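Local coordinates for protein pectate lyase 47 (PDB 1VBL) that probably cleaves pectate, the polygalacturonate backbone of pectin, by elimination as a calcium-binding, thermostable lyase of polysaccharide lyase family 1, at residues A[165-169]-A[208-212]; A[41-45]-A[58-62]. One frame throughout, in Å; residues are numbered along the deposited sequence.

Interaction 1 of 2, residues A[165-169]-A[208-212]; sequences FEAPL and TDGDH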
# COMPACT_ATOMS: atom_id res chain seq x y z
N PHE A 165 -3.66 2.33 -10.09
CA PHE A 165 -2.80 3.35 -9.51
C PHE A 165 -1.35 3.19 -9.92
O PHE A 165 -0.74 2.15 -9.67
CB PHE A 165 -2.83 3.30 -7.97
CG PHE A 165 -4.14 3.70 -7.37
CD1 PHE A 165 -5.17 2.77 -7.22
CD2 PHE A 165 -4.34 5.01 -6.93
CE1 PHE A 165 -6.38 3.14 -6.63
CE2 PHE A 165 -5.55 5.39 -6.35
CZ PHE A 165 -6.57 4.46 -6.20
N GLU A 166 -0.80 4.21 -10.57
CA GLU A 166 0.62 4.16 -10.91
C GLU A 166 1.26 4.86 -9.72
O GLU A 166 0.98 6.04 -9.47
CB GLU A 166 0.93 4.93 -12.19
CG GLU A 166 2.39 4.81 -12.60
CD GLU A 166 2.75 5.70 -13.77
OE1 GLU A 166 2.75 6.94 -13.61
OE2 GLU A 166 3.05 5.16 -14.86
N ALA A 167 2.09 4.15 -8.97
CA ALA A 167 2.72 4.71 -7.79
C ALA A 167 3.29 6.10 -8.02
O ALA A 167 3.97 6.35 -9.02
CB ALA A 167 3.82 3.77 -7.29
N PRO A 168 3.03 7.03 -7.09
CA PRO A 168 3.52 8.40 -7.21
C PRO A 168 5.04 8.47 -7.03
O PRO A 168 5.62 7.70 -6.27
CB PRO A 168 2.77 9.13 -6.10
CG PRO A 168 2.62 8.07 -5.06
CD PRO A 168 2.21 6.86 -5.88
N LEU A 169 5.65 9.41 -7.73
CA LEU A 169 7.09 9.61 -7.65
C LEU A 169 7.37 10.82 -6.76
O LEU A 169 6.78 11.89 -6.96
CB LEU A 169 7.65 9.87 -9.05
CG LEU A 169 8.77 8.99 -9.62
CD1 LEU A 169 8.45 7.53 -9.45
CD2 LEU A 169 8.95 9.33 -11.09
N THR A 208 0.84 -0.44 -9.42
CA THR A 208 2.07 -0.73 -10.15
C THR A 208 2.93 0.52 -10.27
O THR A 208 2.41 1.63 -10.25
CB THR A 208 1.77 -1.22 -11.58
OG1 THR A 208 3.00 -1.47 -12.27
CG2 THR A 208 0.97 -0.18 -12.36
N ASP A 209 4.24 0.35 -10.38
CA ASP A 209 5.11 1.51 -10.56
C ASP A 209 5.00 1.91 -12.04
O ASP A 209 5.49 2.96 -12.45
CB ASP A 209 6.56 1.19 -10.18
CG ASP A 209 6.76 1.15 -8.67
OD1 ASP A 209 5.79 1.45 -7.94
OD2 ASP A 209 7.88 0.84 -8.21
N GLY A 210 4.33 1.06 -12.82
CA GLY A 210 4.10 1.33 -14.23
C GLY A 210 5.27 1.75 -15.09
O GLY A 210 6.28 1.06 -15.17
N ASP A 211 5.13 2.90 -15.75
CA ASP A 211 6.16 3.43 -16.63
C ASP A 211 7.40 3.96 -15.91
O ASP A 211 8.34 4.42 -16.55
CB ASP A 211 5.60 4.55 -17.52
CG ASP A 211 4.54 4.04 -18.49
OD1 ASP A 211 4.66 2.89 -18.93
OD2 ASP A 211 3.61 4.81 -18.81
N HIS A 212 7.41 3.89 -14.58
CA HIS A 212 8.56 4.38 -13.82
C HIS A 212 9.08 3.39 -12.79
O HIS A 212 9.09 3.67 -11.60
CB HIS A 212 8.21 5.70 -13.14
CG HIS A 212 7.73 6.75 -14.09
ND1 HIS A 212 8.53 7.27 -15.08
CD2 HIS A 212 6.52 7.34 -14.24
CE1 HIS A 212 7.83 8.12 -15.81
NE2 HIS A 212 6.61 8.18 -15.32
O HOH W 1 2.44 6.53 -17.33
O HOH W 2 3.39 9.12 -14.74
O HOH W 3 5.77 5.04 -10.77
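Two neighbouring parallel strands end side by side here and turn into loops. Phe165 contributes its backbone: the N of Thr208 donates to Phe165 O at 3.0 Å, while the ring of Phe165 leads away from 208-212 and meets the ring of Phe207, the two planes nearly parallel (about 5° apart). Glu166 pairs with Thr208, CA to CA 5.2 Å, and a CA-H...O contact runs from Glu166 CA to Thr208 O at 3.2 Å. Both side chains lie on the same face of the sheet. The extended glutamate reaches along the type II' turn of Asp209 to His212, where its OE2 accepts from Asp211 N at 3.2 Å. A long acid suits this place because it can meet a backbone NH; water 1 donates to both Glu166 OE2 and Asp211 OD2, bridging two like charges. Gly210 occupies the turn with positive phi, where a CB would clash with Glu166 OE2, and its N donates to Thr208 OG1 at 2.9 Å in an ST turn. Ala167 N closes the ladder on Thr208 O at 2.8 Å. Its small methyl fits close to Asp209, whose OD1 lies 3.1 Å from Ala167 CB and is hydrogen-bonded to His251. Water 3 joins Ala167 O to Asp209 O. Beyond Pro168, which turns away, Leu169 lays CD2 over one face of the imidazole of His212, an exposed residue. In the parallel beta-helix of pectate lyases, strand 164-166 lies between strands 144-146 and 200-208, and strand 239-251 continues the sheet beyond 200-208.

Interaction 2 of 2, residues A[41-45]-A[58-62]; sequences LIQAL and PKIIY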
# COMPACT_ATOMS: atom_id res chain seq x y z
N LEU A 41 -11.61 16.34 -9.61
CA LEU A 41 -11.55 15.38 -8.51
C LEU A 41 -11.60 16.13 -7.18
O LEU A 41 -12.40 15.79 -6.30
CB LEU A 41 -10.26 14.55 -8.59
CG LEU A 41 -9.96 13.59 -7.43
CD1 LEU A 41 -11.12 12.62 -7.24
CD2 LEU A 41 -8.67 12.83 -7.72
N ILE A 42 -10.76 17.15 -7.04
CA ILE A 42 -10.74 17.93 -5.80
C ILE A 42 -12.06 18.67 -5.59
O ILE A 42 -12.50 18.86 -4.45
CB ILE A 42 -9.55 18.92 -5.80
CG1 ILE A 42 -8.24 18.13 -5.73
CG2 ILE A 42 -9.65 19.86 -4.60
CD1 ILE A 42 -6.99 18.98 -5.71
N GLN A 43 -12.69 19.09 -6.68
CA GLN A 43 -13.97 19.79 -6.58
C GLN A 43 -15.05 18.81 -6.11
O GLN A 43 -15.84 19.13 -5.23
CB GLN A 43 -14.34 20.40 -7.94
CG GLN A 43 -13.30 21.39 -8.44
CD GLN A 43 -13.66 22.01 -9.78
OE1 GLN A 43 -14.03 21.31 -10.72
NE2 GLN A 43 -13.54 23.33 -9.87
N ALA A 44 -15.07 17.62 -6.70
CA ALA A 44 -16.05 16.61 -6.32
C ALA A 44 -15.89 16.23 -4.85
O ALA A 44 -16.87 15.93 -4.16
CB ALA A 44 -15.91 15.37 -7.19
N LEU A 45 -14.66 16.25 -4.36
CA LEU A 45 -14.37 15.91 -2.98
C LEU A 45 -14.64 17.04 -1.99
O LEU A 45 -14.54 16.86 -0.78
CB LEU A 45 -12.92 15.43 -2.85
CG LEU A 45 -12.63 14.02 -3.36
CD1 LEU A 45 -11.13 13.82 -3.53
CD2 LEU A 45 -13.20 13.00 -2.37
N PRO A 58 -22.12 12.20 2.19
CA PRO A 58 -22.11 11.00 1.34
C PRO A 58 -21.91 11.41 -0.11
O PRO A 58 -22.66 12.22 -0.64
CB PRO A 58 -23.49 10.40 1.59
CG PRO A 58 -23.73 10.73 3.03
CD PRO A 58 -23.28 12.18 3.10
N LYS A 59 -20.90 10.85 -0.76
CA LYS A 59 -20.61 11.21 -2.14
C LYS A 59 -19.97 10.07 -2.92
O LYS A 59 -19.17 9.29 -2.39
CB LYS A 59 -19.69 12.43 -2.16
CG LYS A 59 -18.43 12.27 -1.32
CD LYS A 59 -17.82 13.61 -0.95
CE LYS A 59 -16.80 13.46 0.16
NZ LYS A 59 -17.37 12.80 1.38
N ILE A 60 -20.34 9.99 -4.20
CA ILE A 60 -19.80 8.98 -5.09
C ILE A 60 -19.05 9.71 -6.18
O ILE A 60 -19.57 10.64 -6.80
CB ILE A 60 -20.91 8.13 -5.73
CG1 ILE A 60 -21.64 7.33 -4.65
CG2 ILE A 60 -20.31 7.19 -6.78
CD1 ILE A 60 -22.84 6.56 -5.16
N ILE A 61 -17.81 9.29 -6.41
CA ILE A 61 -16.97 9.91 -7.41
C ILE A 61 -16.45 8.88 -8.40
O ILE A 61 -15.66 8.01 -8.04
CB ILE A 61 -15.80 10.63 -6.74
CG1 ILE A 61 -16.34 11.69 -5.77
CG2 ILE A 61 -14.90 11.26 -7.79
CD1 ILE A 61 -15.29 12.42 -4.97
N TYR A 62 -16.90 8.99 -9.64
CA TYR A 62 -16.48 8.09 -10.70
C TYR A 62 -15.29 8.67 -11.44
O TYR A 62 -15.34 9.80 -11.92
CB TYR A 62 -17.63 7.86 -11.69
CG TYR A 62 -18.74 7.01 -11.13
CD1 TYR A 62 -18.55 5.65 -10.89
CD2 TYR A 62 -19.99 7.57 -10.85
CE1 TYR A 62 -19.58 4.86 -10.37
CE2 TYR A 62 -21.02 6.78 -10.33
CZ TYR A 62 -20.81 5.43 -10.09
OH TYR A 62 -21.82 4.66 -9.58
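Past Pro58, which makes no contact with the helix, strand 59-62 turns alternate side chains toward 41-45. Lys59 is the first: its aliphatic part runs beside the end of the helical segment, with CD 4.1 Å from Ala44 O and CE 4.4 Å from Leu45 CD2. Lysine suits this buried position because its methylenes can pack while its ammonium group finds oxygens, and NZ is hydrogen-bonded to the carbonyls of Asn55 and Val57 and to Thr134 OG1. Ile60 faces away from the helix. Ile61 brings the strand back to it and supplies most of the apolar contact: its CD1 lies 3.7 Å from Ala44 CB and 3.4 Å from Leu45 CD2, and its CG2 is 4.1 Å from Leu41 CD1. The branched isoleucine thus meets three residues, and the small Ala44 lets the backbones approach to 6.9 Å between its CA and that of Ile61. Tyr62 again points elsewhere, and no hydrogen bond crosses between the segments. Val35 also touches both Ala44 and Ile61. Such helix-on-sheet packing is characteristic of a beta-alpha-beta unit, here strand 32-35, helix 38-44 and strand 59-63, with its two strands adjacent and parallel.

How the interactions relate
Both interactions reach the same large sheet, yet they treat its strands differently. Interaction 1 joins one strand end to the next, edge to edge, through backbone hydrogen bonds, a carboxylate and waters; interaction 2 lays a helix on a strand and uses apolar side chains. The first is partly buried, running out to exposed loop residues, and the side chain of Ala167 lies about 11 Å from the bound calcium ion. The second is wholly buried and away from the calcium site. Their centres are 23 Å apart and their nearest atoms about 8 Å, without touching. In chain order 41-45/58-62 is complete before 165-169/208-212 begins.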